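Local coordinates for protein Xaa-Pro dipeptidase (PDB 1WY2) that probably splits dipeptides that end in proline, releasing the amino-terminal amino acid and proline with the help of two metal ions, as a homodimeric metallopeptidase, at residues 183-188 with 207-213; 222-227 with 326-332; 264-269 with 281-285. The contacts are given in a common frame with arbitrary orientation. Where two conformers were deposited one is given. Residues are numbered along the deposited sequence.

Contact 1: residues 183-188 with 207-213; sequences TIIASG and DLVVIDL. With ZN (zinc ion), chain D.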
loop_
_atom_site.group_PDB
_atom_site.type_symbol
_atom_site.label_atom_id
_atom_site.label_comp_id
_atom_site.label_asym_id
_atom_site.label_seq_id
_atom_site.Cartn_x
_atom_site.Cartn_y
_atom_site.Cartn_z
ATOM N N THR A 183 -1.205 -9.235 7.957
ATOM C CA THR A 183 -1.601 -10.522 8.519
ATOM C C THR A 183 -2.705 -10.441 9.555
ATOM O O THR A 183 -2.647 -9.645 10.495
ATOM C CB THR A 183 -0.395 -11.245 9.144
ATOM O OG1 THR A 183 0.571 -11.516 8.122
ATOM C CG2 THR A 183 -0.826 -12.561 9.785
ATOM N N ILE A 184 -3.709 -11.292 9.370
ATOM C CA ILE A 184 -4.840 -11.357 10.275
ATOM C C ILE A 184 -4.703 -12.549 11.212
ATOM O O ILE A 184 -4.616 -13.686 10.765
ATOM C CB ILE A 184 -6.164 -11.493 9.484
ATOM C CG1 ILE A 184 -6.478 -10.171 8.783
ATOM C CG2 ILE A 184 -7.307 -11.904 10.417
ATOM C CD1 ILE A 184 -7.552 -10.278 7.727
ATOM N N ILE A 185 -4.635 -12.262 12.509
ATOM C CA ILE A 185 -4.583 -13.283 13.548
ATOM C C ILE A 185 -5.657 -12.744 14.483
ATOM O O ILE A 185 -5.382 -11.882 15.320
ATOM C CB ILE A 185 -3.235 -13.325 14.306
ATOM C CG1 ILE A 185 -2.075 -13.604 13.341
ATOM C CG2 ILE A 185 -3.291 -14.411 15.381
ATOM C CD1 ILE A 185 -2.136 -14.959 12.660
ATOM N N ALA A 186 -6.884 -13.231 14.309
ATOM C CA ALA A 186 -8.028 -12.768 15.093
ATOM C C ALA A 186 -8.551 -13.848 16.030
ATOM O O ALA A 186 -9.135 -14.840 15.586
ATOM C CB ALA A 186 -9.135 -12.309 14.145
ATOM N N SER A 187 -8.358 -13.636 17.330
ATOM C CA SER A 187 -8.766 -14.614 18.334
ATOM C C SER A 187 -9.956 -14.188 19.187
ATOM O O SER A 187 -10.174 -13.001 19.425
ATOM C CB SER A 187 -7.583 -14.930 19.252
ATOM O OG SER A 187 -7.191 -13.781 19.992
ATOM N N GLY A 188 -10.714 -15.176 19.652
ATOM C CA GLY A 188 -11.871 -14.895 20.485
ATOM C C GLY A 188 -12.872 -13.995 19.791
ATOM O O GLY A 188 -13.201 -14.208 18.622
ATOM N N ASP A 207 -10.385 -20.145 22.550
ATOM C CA ASP A 207 -10.521 -19.130 21.507
ATOM C C ASP A 207 -10.557 -19.687 20.091
ATOM O O ASP A 207 -9.794 -20.590 19.755
ATOM C CB ASP A 207 -9.334 -18.159 21.548
ATOM C CG ASP A 207 -9.558 -16.970 22.452
ATOM O OD1 ASP A 207 -10.594 -16.917 23.150
ATOM O OD2 ASP A 207 -8.677 -16.079 22.457
ATOM N N LEU A 208 -11.449 -19.146 19.268
ATOM C CA LEU A 208 -11.476 -19.501 17.855
ATOM C C LEU A 208 -10.405 -18.532 17.360
ATOM O O LEU A 208 -10.337 -17.399 17.842
ATOM C CB LEU A 208 -12.809 -19.124 17.203
ATOM C CG LEU A 208 -13.898 -20.191 17.088
ATOM C CD1 LEU A 208 -15.216 -19.534 16.725
ATOM C CD2 LEU A 208 -13.499 -21.221 16.035
ATOM N N VAL A 209 -9.560 -18.960 16.430
ATOM C CA VAL A 209 -8.528 -18.070 15.910
ATOM C C VAL A 209 -8.514 -18.155 14.392
ATOM O O VAL A 209 -8.278 -19.223 13.822
ATOM C CB VAL A 209 -7.119 -18.438 16.434
ATOM C CG1 VAL A 209 -6.111 -17.365 16.007
ATOM C CG2 VAL A 209 -7.142 -18.575 17.954
ATOM N N VAL A 210 -8.795 -17.030 13.745
ATOM C CA VAL A 210 -8.797 -16.965 12.291
ATOM C C VAL A 210 -7.414 -16.482 11.864
ATOM O O VAL A 210 -6.922 -15.470 12.368
ATOM C CB VAL A 210 -9.878 -15.982 11.773
ATOM C CG1 VAL A 210 -9.816 -15.881 10.247
ATOM C CG2 VAL A 210 -11.259 -16.454 12.209
ATOM N N ILE A 211 -6.795 -17.224 10.951
ATOM C CA ILE A 211 -5.461 -16.909 10.440
ATOM C C ILE A 211 -5.574 -16.671 8.937
ATOM O O ILE A 211 -5.758 -17.612 8.168
ATOM C CB ILE A 211 -4.496 -18.091 10.689
ATOM C CG1 ILE A 211 -4.509 -18.467 12.176
ATOM C CG2 ILE A 211 -3.082 -17.721 10.246
ATOM C CD1 ILE A 211 -3.939 -19.846 12.465
ATOM N N ASP A 212 -5.471 -15.410 8.525
ATOM C CA ASP A 212 -5.575 -15.037 7.114
ATOM C C ASP A 212 -4.278 -14.313 6.755
ATOM O O ASP A 212 -3.974 -13.252 7.301
ATOM C CB ASP A 212 -6.783 -14.109 6.913
ATOM C CG ASP A 212 -7.167 -13.928 5.452
ATOM O OD1 ASP A 212 -6.326 -14.153 4.556
ATOM O OD2 ASP A 212 -8.327 -13.533 5.201
ATOM N N LEU A 213 -3.511 -14.892 5.840
ATOM C CA LEU A 213 -2.239 -14.304 5.452
ATOM C C LEU A 213 -1.902 -14.645 4.012
ATOM O O LEU A 213 -2.600 -15.426 3.359
ATOM C CB LEU A 213 -1.132 -14.811 6.395
ATOM C CG LEU A 213 -0.910 -16.328 6.488
ATOM C CD1 LEU A 213 -0.054 -16.799 5.321
ATOM C CD2 LEU A 213 -0.221 -16.675 7.807
HETATM ZN ZN ZN D . -7.298 -14.064 2.800
#
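Strands 184-187 and 208-213 run antiparallel, their axes approaching to 4.6 Å at 171°. Two hydrogen-bonded pairs, Ile184 with Asp212 and Ala186 with Val210, each carry two backbone bonds, such as Ile184 N to Asp212 O (2.9 Å) and Val210 N to Ala186 O (2.9 Å); Gly188 N to Leu208 O (2.9 Å) adds a fifth. One face carries Ile185, Ser187, Val209 and Ile211. There Ile185 fills the hollow between two neighbours, its CG2 lying 4.1 Å from Val209 CG1 and its CD1 3.8 Å from Ile211 CG2. Small Ser187 leaves room for Val209, with Ser187 CB 3.9 Å from Val209 CG2, while its hydroxyl bonds to Glu160. Helix 130-153 covers this face at Ile211. On the other face the small methyl of Ala186 leaves a shallow spot beside the larger Val210 (CB to CB 4.4 Å), and the broad Ile184 flanks Asp212 (CB to CB 3.7 Å). Gly188 adopts a positive phi of 58°, and a CB there would crowd Asp207 OD1, so glycine suits this position. The beta-branched isoleucines and valines favour the extended backbone, whereas Asp212 provides charge: its OD1 binds zinc at 2.0 Å and its OD2 forms a salt bridge with Arg328. An aspartate projecting from a beta strand to hold one of two metals is characteristic of the M24 metallopeptidase, or pita-bread, fold.

Contact 2: residues 222-227 with 326-332; sequences SDITRT and GVRIEDT. With ZN (zinc ion), chain D; ZN (zinc ion), chain E.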
loop_
_atom_site.group_PDB
_atom_site.type_symbol
_atom_site.label_atom_id
_atom_site.label_comp_id
_atom_site.label_asym_id
_atom_site.label_seq_id
_atom_site.Cartn_x
_atom_site.Cartn_y
_atom_site.Cartn_z
ATOM N N SER A 222 -0.426 -14.641 -2.944
ATOM C CA SER A 222 -1.066 -15.859 -2.455
ATOM C C SER A 222 -2.013 -15.398 -1.346
ATOM O O SER A 222 -1.854 -14.302 -0.801
ATOM C CB SER A 222 -0.033 -16.850 -1.908
ATOM O OG SER A 222 0.781 -16.252 -0.918
ATOM N N ASP A 223 -2.990 -16.224 -1.005
ATOM C CA ASP A 223 -3.973 -15.838 0.001
ATOM C C ASP A 223 -4.561 -17.104 0.607
ATOM O O ASP A 223 -5.034 -17.980 -0.117
ATOM C CB ASP A 223 -5.064 -15.011 -0.691
ATOM C CG ASP A 223 -5.934 -14.239 0.272
ATOM O OD1 ASP A 223 -5.805 -14.416 1.502
ATOM O OD2 ASP A 223 -6.759 -13.447 -0.229
ATOM N N ILE A 224 -4.529 -17.202 1.932
ATOM C CA ILE A 224 -5.052 -18.384 2.606
ATOM C C ILE A 224 -5.604 -18.045 3.991
ATOM O O ILE A 224 -5.100 -17.150 4.661
ATOM C CB ILE A 224 -3.933 -19.456 2.754
ATOM C CG1 ILE A 224 -4.498 -20.746 3.349
ATOM C CG2 ILE A 224 -2.815 -18.928 3.648
ATOM C CD1 ILE A 224 -3.457 -21.859 3.505
ATOM N N THR A 225 -6.660 -18.745 4.397
ATOM C CA THR A 225 -7.245 -18.551 5.721
ATOM C C THR A 225 -7.590 -19.902 6.325
ATOM O O THR A 225 -8.217 -20.742 5.681
ATOM C CB THR A 225 -8.570 -17.739 5.714
ATOM O OG1 THR A 225 -8.360 -16.440 5.152
ATOM C CG2 THR A 225 -9.080 -17.564 7.149
ATOM N N ARG A 226 -7.167 -20.112 7.562
ATOM C CA ARG A 226 -7.503 -21.337 8.277
ATOM C C ARG A 226 -7.972 -20.890 9.652
ATOM O O ARG A 226 -7.479 -19.903 10.192
ATOM C CB ARG A 226 -6.288 -22.259 8.421
ATOM C CG ARG A 226 -5.853 -22.927 7.124
ATOM C CD ARG A 226 -6.883 -23.941 6.631
ATOM N NE ARG A 226 -6.460 -24.553 5.373
ATOM C CZ ARG A 226 -6.661 -24.014 4.175
ATOM N NH1 ARG A 226 -7.297 -22.848 4.057
ATOM N NH2 ARG A 226 -6.201 -24.625 3.093
ATOM N N THR A 227 -8.940 -21.603 10.209
ATOM C CA THR A 227 -9.439 -21.260 11.530
ATOM C C THR A 227 -9.200 -22.460 12.429
ATOM O O THR A 227 -9.422 -23.599 12.021
ATOM C CB THR A 227 -10.950 -20.939 11.500
ATOM O OG1 THR A 227 -11.177 -19.780 10.687
ATOM C CG2 THR A 227 -11.473 -20.667 12.911
ATOM N N GLY A 326 -15.942 -16.030 15.032
ATOM C CA GLY A 326 -16.202 -16.268 13.626
ATOM C C GLY A 326 -15.301 -17.337 13.049
ATOM O O GLY A 326 -14.314 -17.736 13.665
ATOM N N VAL A 327 -15.654 -17.806 11.858
ATOM C CA VAL A 327 -14.880 -18.838 11.177
ATOM C C VAL A 327 -14.775 -18.529 9.691
ATOM O O VAL A 327 -15.763 -18.174 9.060
ATOM C CB VAL A 327 -15.551 -20.228 11.307
ATOM C CG1 VAL A 327 -14.780 -21.258 10.481
ATOM C CG2 VAL A 327 -15.601 -20.657 12.770
ATOM N N ARG A 328 -13.567 -18.648 9.146
ATOM C CA ARG A 328 -13.345 -18.457 7.719
ATOM C C ARG A 328 -12.321 -19.482 7.249
ATOM O O ARG A 328 -11.330 -19.747 7.929
ATOM C CB ARG A 328 -12.836 -17.044 7.381
ATOM C CG ARG A 328 -12.531 -16.880 5.875
ATOM C CD ARG A 328 -12.370 -15.419 5.417
ATOM N NE ARG A 328 -11.210 -14.735 5.986
ATOM C CZ ARG A 328 -11.251 -13.936 7.050
ATOM N NH1 ARG A 328 -12.397 -13.715 7.679
ATOM N NH2 ARG A 328 -10.147 -13.328 7.470
ATOM N N ILE A 329 -12.591 -20.083 6.097
ATOM C CA ILE A 329 -11.686 -21.060 5.501
ATOM C C ILE A 329 -11.513 -20.598 4.064
ATOM O O ILE A 329 -12.485 -20.496 3.317
ATOM C CB ILE A 329 -12.282 -22.479 5.556
ATOM C CG1 ILE A 329 -12.496 -22.878 7.020
ATOM C CG2 ILE A 329 -11.343 -23.462 4.864
ATOM C CD1 ILE A 329 -13.203 -24.210 7.213
ATOM N N GLU A 330 -10.273 -20.299 3.692
ATOM C CA GLU A 330 -9.962 -19.777 2.367
ATOM C C GLU A 330 -8.817 -20.471 1.644
ATOM O O GLU A 330 -7.772 -20.745 2.235
ATOM C CB GLU A 330 -9.631 -18.282 2.483
ATOM C CG GLU A 330 -8.915 -17.697 1.270
ATOM C CD GLU A 330 -8.566 -16.231 1.432
ATOM O OE1 GLU A 330 -8.194 -15.824 2.552
ATOM O OE2 GLU A 330 -8.647 -15.494 0.429
ATOM N N ASP A 331 -9.031 -20.747 0.360
ATOM C CA ASP A 331 -8.012 -21.357 -0.497
ATOM C C ASP A 331 -7.861 -20.488 -1.736
ATOM O O ASP A 331 -8.797 -19.797 -2.130
ATOM C CB ASP A 331 -8.435 -22.745 -1.005
ATOM C CG ASP A 331 -8.161 -23.856 -0.019
ATOM O OD1 ASP A 331 -7.067 -23.871 0.579
ATOM O OD2 ASP A 331 -9.043 -24.732 0.134
ATOM N N THR A 332 -6.677 -20.520 -2.339
ATOM C CA THR A 332 -6.459 -19.824 -3.601
ATOM C C THR A 332 -6.535 -21.015 -4.547
ATOM O O THR A 332 -5.894 -22.038 -4.296
ATOM C CB THR A 332 -5.062 -19.191 -3.697
ATOM O OG1 THR A 332 -4.990 -18.061 -2.821
ATOM C CG2 THR A 332 -4.781 -18.726 -5.128
HETATM ZN ZN ZN D . -7.298 -14.064 2.800
HETATM ZN ZN ZN E . -8.856 -13.443 0.129
#
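Ser222 OG is hydrogen-bonded to Ala215 N; the side-chain hydroxyl OG1 of Thr332 donates to Asp223 O (2.7 Å). The carboxylates of Asp223 and Glu330 bridge both zincs: Asp223 OD1 and Glu330 OE1 at 2.0 Å from the chain D ion, Asp223 OD2 and Glu330 OE2 at 2.1 Å from the chain E ion. Such bridging is characteristic of the M24 dinuclear centre; Asp212 completes the first zinc's protein ligands, His287 and Glu316 the second's. Apolar Ile224 points away, facing helix 130-153. Thr225 forms the single antiparallel bridge: Thr225 N to Glu330 O (3.1 Å), Glu330 N to Thr225 O (2.9 Å). Its hydroxyl OG1, less surely placed, donates to metal-binding Glu330 OE1 (2.7 Å). Long Arg226 curls back, NH1 to Glu330 O and NH2, as a salt bridge, to Asp331 OD1 (each 2.8 Å), which Thr344 shares. Thr227 OG1 reaches Arg328 O (2.8 Å). The Thr225-Glu330 pair joins two sheets: strand 208-217 flanks 222-227, strand 312-321 flanks 326-332, and helix 130-153 packs on Ser222.

Contact 3: residues 264-269 with 281-285; sequences LDSIAR and FNHSL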
loop_
_atom_site.group_PDB
_atom_site.type_symbol
_atom_site.label_atom_id
_atom_site.label_comp_id
_atom_site.label_asym_id
_atom_site.label_seq_id
_atom_site.Cartn_x
_atom_site.Cartn_y
_atom_site.Cartn_z
ATOM N N LEU A 264 -21.316 -19.269 -8.630
ATOM C CA LEU A 264 -20.394 -19.918 -7.700
ATOM C C LEU A 264 -20.589 -19.349 -6.293
ATOM O O LEU A 264 -20.596 -20.093 -5.308
ATOM C CB LEU A 264 -18.945 -19.723 -8.161
ATOM C CG LEU A 264 -17.854 -20.378 -7.308
ATOM C CD1 LEU A 264 -18.161 -21.856 -7.111
ATOM C CD2 LEU A 264 -16.503 -20.200 -7.988
ATOM N N ASP A 265 -20.751 -18.032 -6.192
ATOM C CA ASP A 265 -20.972 -17.406 -4.893
ATOM C C ASP A 265 -22.246 -17.991 -4.281
ATOM O O ASP A 265 -22.299 -18.272 -3.081
ATOM C CB ASP A 265 -21.095 -15.880 -5.048
ATOM C CG ASP A 265 -21.493 -15.180 -3.757
ATOM O OD1 ASP A 265 -22.695 -15.207 -3.403
ATOM O OD2 ASP A 265 -20.608 -14.597 -3.092
ATOM N N SER A 266 -23.259 -18.201 -5.116
ATOM C CA SER A 266 -24.535 -18.748 -4.658
ATOM C C SER A 266 -24.434 -20.156 -4.078
ATOM O O SER A 266 -25.193 -20.514 -3.178
ATOM C CB SER A 266 -25.554 -18.741 -5.800
ATOM O OG SER A 266 -25.880 -17.415 -6.180
ATOM N N ILE A 267 -23.506 -20.958 -4.590
ATOM C CA ILE A 267 -23.345 -22.318 -4.084
ATOM C C ILE A 267 -23.022 -22.287 -2.593
ATOM O O ILE A 267 -23.644 -22.988 -1.791
ATOM C CB ILE A 267 -22.211 -23.070 -4.822
ATOM C CG1 ILE A 267 -22.594 -23.298 -6.288
ATOM C CG2 ILE A 267 -21.931 -24.397 -4.128
ATOM C CD1 ILE A 267 -23.820 -24.156 -6.484
ATOM N N ALA A 268 -22.045 -21.466 -2.223
ATOM C CA ALA A 268 -21.647 -21.348 -0.830
ATOM C C ALA A 268 -22.670 -20.569 -0.011
ATOM O O ALA A 268 -23.001 -20.952 1.114
ATOM C CB ALA A 268 -20.285 -20.665 -0.738
ATOM N N ARG A 269 -23.177 -19.481 -0.581
ATOM C CA ARG A 269 -24.132 -18.634 0.123
ATOM C C ARG A 269 -25.446 -19.340 0.433
ATOM O O ARG A 269 -25.999 -19.164 1.517
ATOM C CB ARG A 269 -24.399 -17.354 -0.677
ATOM C CG ARG A 269 -25.051 -16.239 0.139
ATOM C CD ARG A 269 -24.984 -14.912 -0.604
ATOM N NE ARG A 269 -23.602 -14.556 -0.928
ATOM C CZ ARG A 269 -22.741 -14.010 -0.073
ATOM N NH1 ARG A 269 -23.111 -13.738 1.172
ATOM N NH2 ARG A 269 -21.496 -13.759 -0.460
ATOM N N PHE A 281 -22.762 -14.030 6.867
ATOM C CA PHE A 281 -21.772 -14.286 5.816
ATOM C C PHE A 281 -21.856 -12.944 5.090
ATOM O O PHE A 281 -22.521 -12.817 4.063
ATOM C CB PHE A 281 -22.246 -15.446 4.923
ATOM C CG PHE A 281 -21.362 -15.721 3.722
ATOM C CD1 PHE A 281 -20.084 -15.177 3.618
ATOM C CD2 PHE A 281 -21.824 -16.539 2.692
ATOM C CE1 PHE A 281 -19.280 -15.445 2.501
ATOM C CE2 PHE A 281 -21.033 -16.815 1.572
ATOM C CZ PHE A 281 -19.756 -16.264 1.478
ATOM N N ASN A 282 -21.187 -11.939 5.657
ATOM C CA ASN A 282 -21.245 -10.568 5.149
ATOM C C ASN A 282 -20.231 -10.068 4.125
ATOM O O ASN A 282 -19.918 -8.877 4.093
ATOM C CB ASN A 282 -21.249 -9.600 6.332
ATOM C CG ASN A 282 -20.087 -9.834 7.273
ATOM O OD1 ASN A 282 -19.062 -10.391 6.884
ATOM N ND2 ASN A 282 -20.234 -9.394 8.518
ATOM N N HIS A 283 -19.714 -10.959 3.292
ATOM C CA HIS A 283 -18.779 -10.549 2.255
ATOM C C HIS A 283 -18.884 -11.512 1.087
ATOM O O HIS A 283 -19.567 -12.528 1.181
ATOM C CB HIS A 283 -17.336 -10.473 2.792
ATOM C CG HIS A 283 -16.819 -11.752 3.377
ATOM N ND1 HIS A 283 -16.510 -12.856 2.611
ATOM C CD2 HIS A 283 -16.510 -12.082 4.654
ATOM C CE1 HIS A 283 -16.031 -13.811 3.390
ATOM N NE2 HIS A 283 -16.022 -13.366 4.635
ATOM N N SER A 284 -18.232 -11.177 -0.019
ATOM C CA SER A 284 -18.260 -12.017 -1.208
ATOM C C SER A 284 -17.539 -13.333 -0.953
ATOM O O SER A 284 -16.738 -13.444 -0.026
ATOM C CB SER A 284 -17.595 -11.287 -2.376
ATOM O OG SER A 284 -16.252 -10.965 -2.069
ATOM N N LEU A 285 -17.818 -14.331 -1.783
ATOM C CA LEU A 285 -17.185 -15.632 -1.631
ATOM C C LEU A 285 -15.689 -15.586 -1.926
ATOM O O LEU A 285 -14.918 -16.347 -1.351
ATOM C CB LEU A 285 -17.842 -16.658 -2.557
ATOM C CG LEU A 285 -17.227 -18.060 -2.514
ATOM C CD1 LEU A 285 -17.367 -18.639 -1.108
ATOM C CD2 LEU A 285 -17.921 -18.954 -3.537
#
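One turn and a half of helix, 264-269, faces an irregular loop, 281-285, with backbones closest at Asp265 and Leu285 (CA to CA 5.3 Å) and farther apart at Arg269 and Phe281 (7.5 Å). Asp265 and Arg269, one turn apart, pair through Arg269 NE to Asp265 OD1 (2.7 Å) and Arg269 NH2 to Asp265 OD2 (2.9 Å), a two-pronged pairing that orients the guanidinium toward the loop. Its NH2 donates to His283 O (2.8 Å) and, weakly, its NH1 to Phe281 O (3.1 Å), while Asp265 OD2 accepts Leu285 N (3.1 Å). Arginine suits this place because its flat group also stacks on Phe281, a cation-pi contact with Arg269 CZ 4.0 Å from the centroid of the Phe281 ring and planes at 13°. Leu285 fills the apolar side: its CD1 lies 3.6 Å from Ala268 CB, whose small size admits it, and its CD2 4.0 Å from Leu264 CG. Leu285 also packs on Ala251 of helix 235-254, Leu264 on strand 312-321, and His283 meets Leu59 of the second subunit.

Overall arrangement
All three contacts lie in the M24 metallopeptidase domain. Contact 1 closes before contact 2 opens, and contact 3 is nested in the long loop that contact 2 closes. Contacts 1 and 2, with centres 10 Å apart, share a sheet: strands 208-217 and 220-229 are neighbours, and Asp212 with Asp223 and Glu330 holds the same zinc. Contact 3 lies about 14 Å from contact 2 and 20 Å from contact 1, centre to centre; it touches contact 2 where Arg328 packs against His283. Its loop leads into strand 286-288, carrying His287, which with Glu316 and the bridging Asp223 and Glu330 of contact 2 binds the second zinc. Residues distant in sequence thus converge on one two-metal centre.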